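Long-range contact in Slr0280 protein (Synechocystis sp., PDB 5H3K), which is of unknown function but carries a phosphodiester glycosidase (NAGPA-like) family domain, so it may cleave or bind glycosidic phosphodiester substrates: residues G290-T296 with V545-V551. Numbering follows the deposited sequence.
Sequences GGQFPVT and VASHNRV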
loop_
_atom_site.group_PDB
_atom_site.type_symbol
_atom_site.label_atom_id
_atom_site.label_comp_id
_atom_site.label_asym_id
_atom_site.label_seq_id
_atom_site.Cartn_x
_atom_site.Cartn_y
_atom_site.Cartn_z
ATOM N N GLY A 290 -17.484 -19.744 -0.281
ATOM C CA GLY A 290 -17.811 -18.943 0.896
ATOM C C GLY A 290 -18.576 -17.636 0.695
ATOM O O GLY A 290 -19.074 -17.049 1.669
ATOM N N GLY A 291 -18.677 -17.172 -0.548
ATOM C CA GLY A 291 -19.377 -15.934 -0.840
ATOM C C GLY A 291 -18.767 -15.114 -1.960
ATOM O O GLY A 291 -17.859 -15.567 -2.655
ATOM N N GLN A 292 -19.277 -13.896 -2.131
ATOM C CA GLN A 292 -18.850 -13.005 -3.210
ATOM C C GLN A 292 -18.008 -11.878 -2.615
ATOM O O GLN A 292 -18.474 -11.152 -1.733
ATOM C CB GLN A 292 -20.072 -12.420 -3.926
ATOM C CG GLN A 292 -19.728 -11.423 -5.031
ATOM C CD GLN A 292 -20.922 -11.031 -5.888
ATOM O OE1 GLN A 292 -21.693 -10.136 -5.533
ATOM N NE2 GLN A 292 -21.071 -11.694 -7.031
ATOM N N PHE A 293 -16.761 -11.753 -3.075
ATOM C CA PHE A 293 -15.817 -10.795 -2.495
ATOM C C PHE A 293 -15.461 -9.701 -3.478
ATOM O O PHE A 293 -14.912 -9.986 -4.547
ATOM C CB PHE A 293 -14.508 -11.497 -2.102
ATOM C CG PHE A 293 -14.637 -12.451 -0.941
ATOM C CD1 PHE A 293 -15.158 -13.729 -1.120
ATOM C CD2 PHE A 293 -14.195 -12.079 0.326
ATOM C CE1 PHE A 293 -15.260 -14.620 -0.044
ATOM C CE2 PHE A 293 -14.291 -12.954 1.408
ATOM C CZ PHE A 293 -14.828 -14.231 1.228
ATOM N N PRO A 294 -15.743 -8.437 -3.123
ATOM C CA PRO A 294 -15.191 -7.350 -3.943
ATOM C C PRO A 294 -13.671 -7.341 -3.780
ATOM O O PRO A 294 -13.186 -7.369 -2.641
ATOM C CB PRO A 294 -15.806 -6.081 -3.330
ATOM C CG PRO A 294 -16.999 -6.571 -2.526
ATOM C CD PRO A 294 -16.589 -7.940 -2.025
ATOM N N VAL A 295 -12.933 -7.339 -4.891
ATOM C CA VAL A 295 -11.472 -7.365 -4.854
ATOM C C VAL A 295 -10.856 -6.283 -5.743
ATOM O O VAL A 295 -11.277 -6.080 -6.889
ATOM C CB VAL A 295 -10.921 -8.757 -5.275
ATOM C CG1 VAL A 295 -9.408 -8.738 -5.386
ATOM C CG2 VAL A 295 -11.347 -9.835 -4.279
ATOM N N THR A 296 -9.861 -5.575 -5.211
ATOM C CA THR A 296 -9.116 -4.595 -5.981
ATOM C C THR A 296 -7.754 -5.156 -6.362
ATOM O O THR A 296 -7.026 -5.701 -5.516
ATOM C CB THR A 296 -8.869 -3.312 -5.172
ATOM O OG1 THR A 296 -10.075 -2.913 -4.510
ATOM C CG2 THR A 296 -8.397 -2.200 -6.091
ATOM N N VAL A 545 -2.993 -7.515 -4.729
ATOM C CA VAL A 545 -4.400 -7.819 -4.437
ATOM C C VAL A 545 -4.825 -7.347 -3.048
ATOM O O VAL A 545 -4.139 -7.622 -2.064
ATOM C CB VAL A 545 -4.628 -9.352 -4.478
ATOM C CG1 VAL A 545 -6.109 -9.684 -4.247
ATOM C CG2 VAL A 545 -4.133 -9.932 -5.794
ATOM N N ALA A 546 -5.950 -6.638 -2.974
ATOM C CA ALA A 546 -6.552 -6.234 -1.696
ATOM C C ALA A 546 -8.014 -6.658 -1.675
ATOM O O ALA A 546 -8.776 -6.304 -2.586
ATOM C CB ALA A 546 -6.449 -4.703 -1.502
ATOM N N SER A 547 -8.407 -7.403 -0.646
ATOM C CA SER A 547 -9.793 -7.834 -0.474
ATOM C C SER A 547 -10.307 -7.413 0.893
ATOM O O SER A 547 -9.558 -7.351 1.865
ATOM C CB SER A 547 -9.934 -9.346 -0.642
ATOM O OG SER A 547 -9.299 -10.027 0.425
ATOM N N HIS A 548 -11.599 -7.128 0.983
ATOM C CA HIS A 548 -12.166 -6.797 2.291
ATOM C C HIS A 548 -13.317 -7.731 2.638
ATOM O O HIS A 548 -13.153 -8.949 2.536
ATOM C CB HIS A 548 -12.480 -5.300 2.373
ATOM C CG HIS A 548 -11.249 -4.445 2.238
ATOM N ND1 HIS A 548 -10.393 -4.221 3.293
ATOM C CD2 HIS A 548 -10.715 -3.813 1.168
ATOM C CE1 HIS A 548 -9.386 -3.461 2.883
ATOM N NE2 HIS A 548 -9.554 -3.200 1.602
ATOM N N ASN A 549 -14.459 -7.207 3.070
ATOM C CA ASN A 549 -15.563 -8.087 3.463
ATOM C C ASN A 549 -16.283 -8.639 2.253
ATOM O O ASN A 549 -16.445 -7.934 1.244
ATOM C CB ASN A 549 -16.582 -7.331 4.324
ATOM C CG ASN A 549 -16.031 -6.962 5.685
ATOM O OD1 ASN A 549 -16.335 -7.608 6.687
ATOM N ND2 ASN A 549 -15.212 -5.921 5.729
ATOM N N ARG A 550 -16.723 -9.889 2.346
ATOM C CA ARG A 550 -17.591 -10.443 1.316
ATOM C C ARG A 550 -18.939 -9.730 1.403
ATOM O O ARG A 550 -19.289 -9.144 2.444
ATOM C CB ARG A 550 -17.754 -11.957 1.482
ATOM C CG ARG A 550 -18.743 -12.377 2.581
ATOM C CD ARG A 550 -18.499 -13.814 3.025
ATOM N NE ARG A 550 -17.262 -13.943 3.806
ATOM C CZ ARG A 550 -16.608 -15.089 4.005
ATOM N NH1 ARG A 550 -15.494 -15.099 4.727
ATOM N NH2 ARG A 550 -17.056 -16.220 3.479
ATOM N N VAL A 551 -19.685 -9.741 0.303
ATOM C CA VAL A 551 -21.009 -9.127 0.304
ATOM C C VAL A 551 -21.855 -9.789 1.385
ATOM O O VAL A 551 -22.081 -10.999 1.355
ATOM C CB VAL A 551 -21.694 -9.225 -1.079
ATOM C CG1 VAL A 551 -23.115 -8.654 -1.022
ATOM C CG2 VAL A 551 -20.867 -8.489 -2.131
HETATM O O HOH W 1 -21.355 -13.133 -0.283
HETATM O O HOH W 2 -10.492 -4.221 -2.309
#
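Two antiparallel strands need not stay paired along their whole length, and the contact of 290-296 with 545-551 illustrates how a partner can part from its neighbour and return. Backbone hydrogen bonds mark both ends. At Thr296 and Ala546, a hydrogen-bonded pair, Thr296 N donates to Ala546 O and Ala546 N to Thr296 O, each at 2.9 Å. Next comes the non-hydrogen-bonded pair Val295 and Ser547, after which segment 545-551 leaves the strand and swings away through His548 and Asn549. Pro294, which has no amide proton to offer, faces this gap, its CD 3.3 Å from Asn549 O. The segments meet again, now from the loop, where Val551 N donates to Gln292 O (2.8 Å).

Water adds to both ends: one molecule links Gln292 N to Val551 O, another Thr296 OG1 to Ala546 O. Thr296 OG1 also bonds Gln283 on the adjoining strand.

Arg550 combines polar and aromatic contacts. Its CB sits 3.6 Å from the Phe293 ring centroid, over the face, in a CH-pi contact, and its NH2 donates to Gly290 O (2.8 Å). Glu560 of helix 558-567 balances the charge through a salt bridge. The backbone of Gly291 (phi 144°, psi -171°) calls for glycine: a CB would jam against the carbonyl of Gly290 and crowd Arg550 CD.

Apolar contact is closest at Val295 CG1 and Val545 CG1 (3.6 Å), on the sheet face covered by helix 558-567, where Phe293 and Val295 both touch Ile564. Hairpin 279-288/291-300 continues an eight-stranded antiparallel sheet from strand 542-547, which lies in the phosphodiester glycosidase family region.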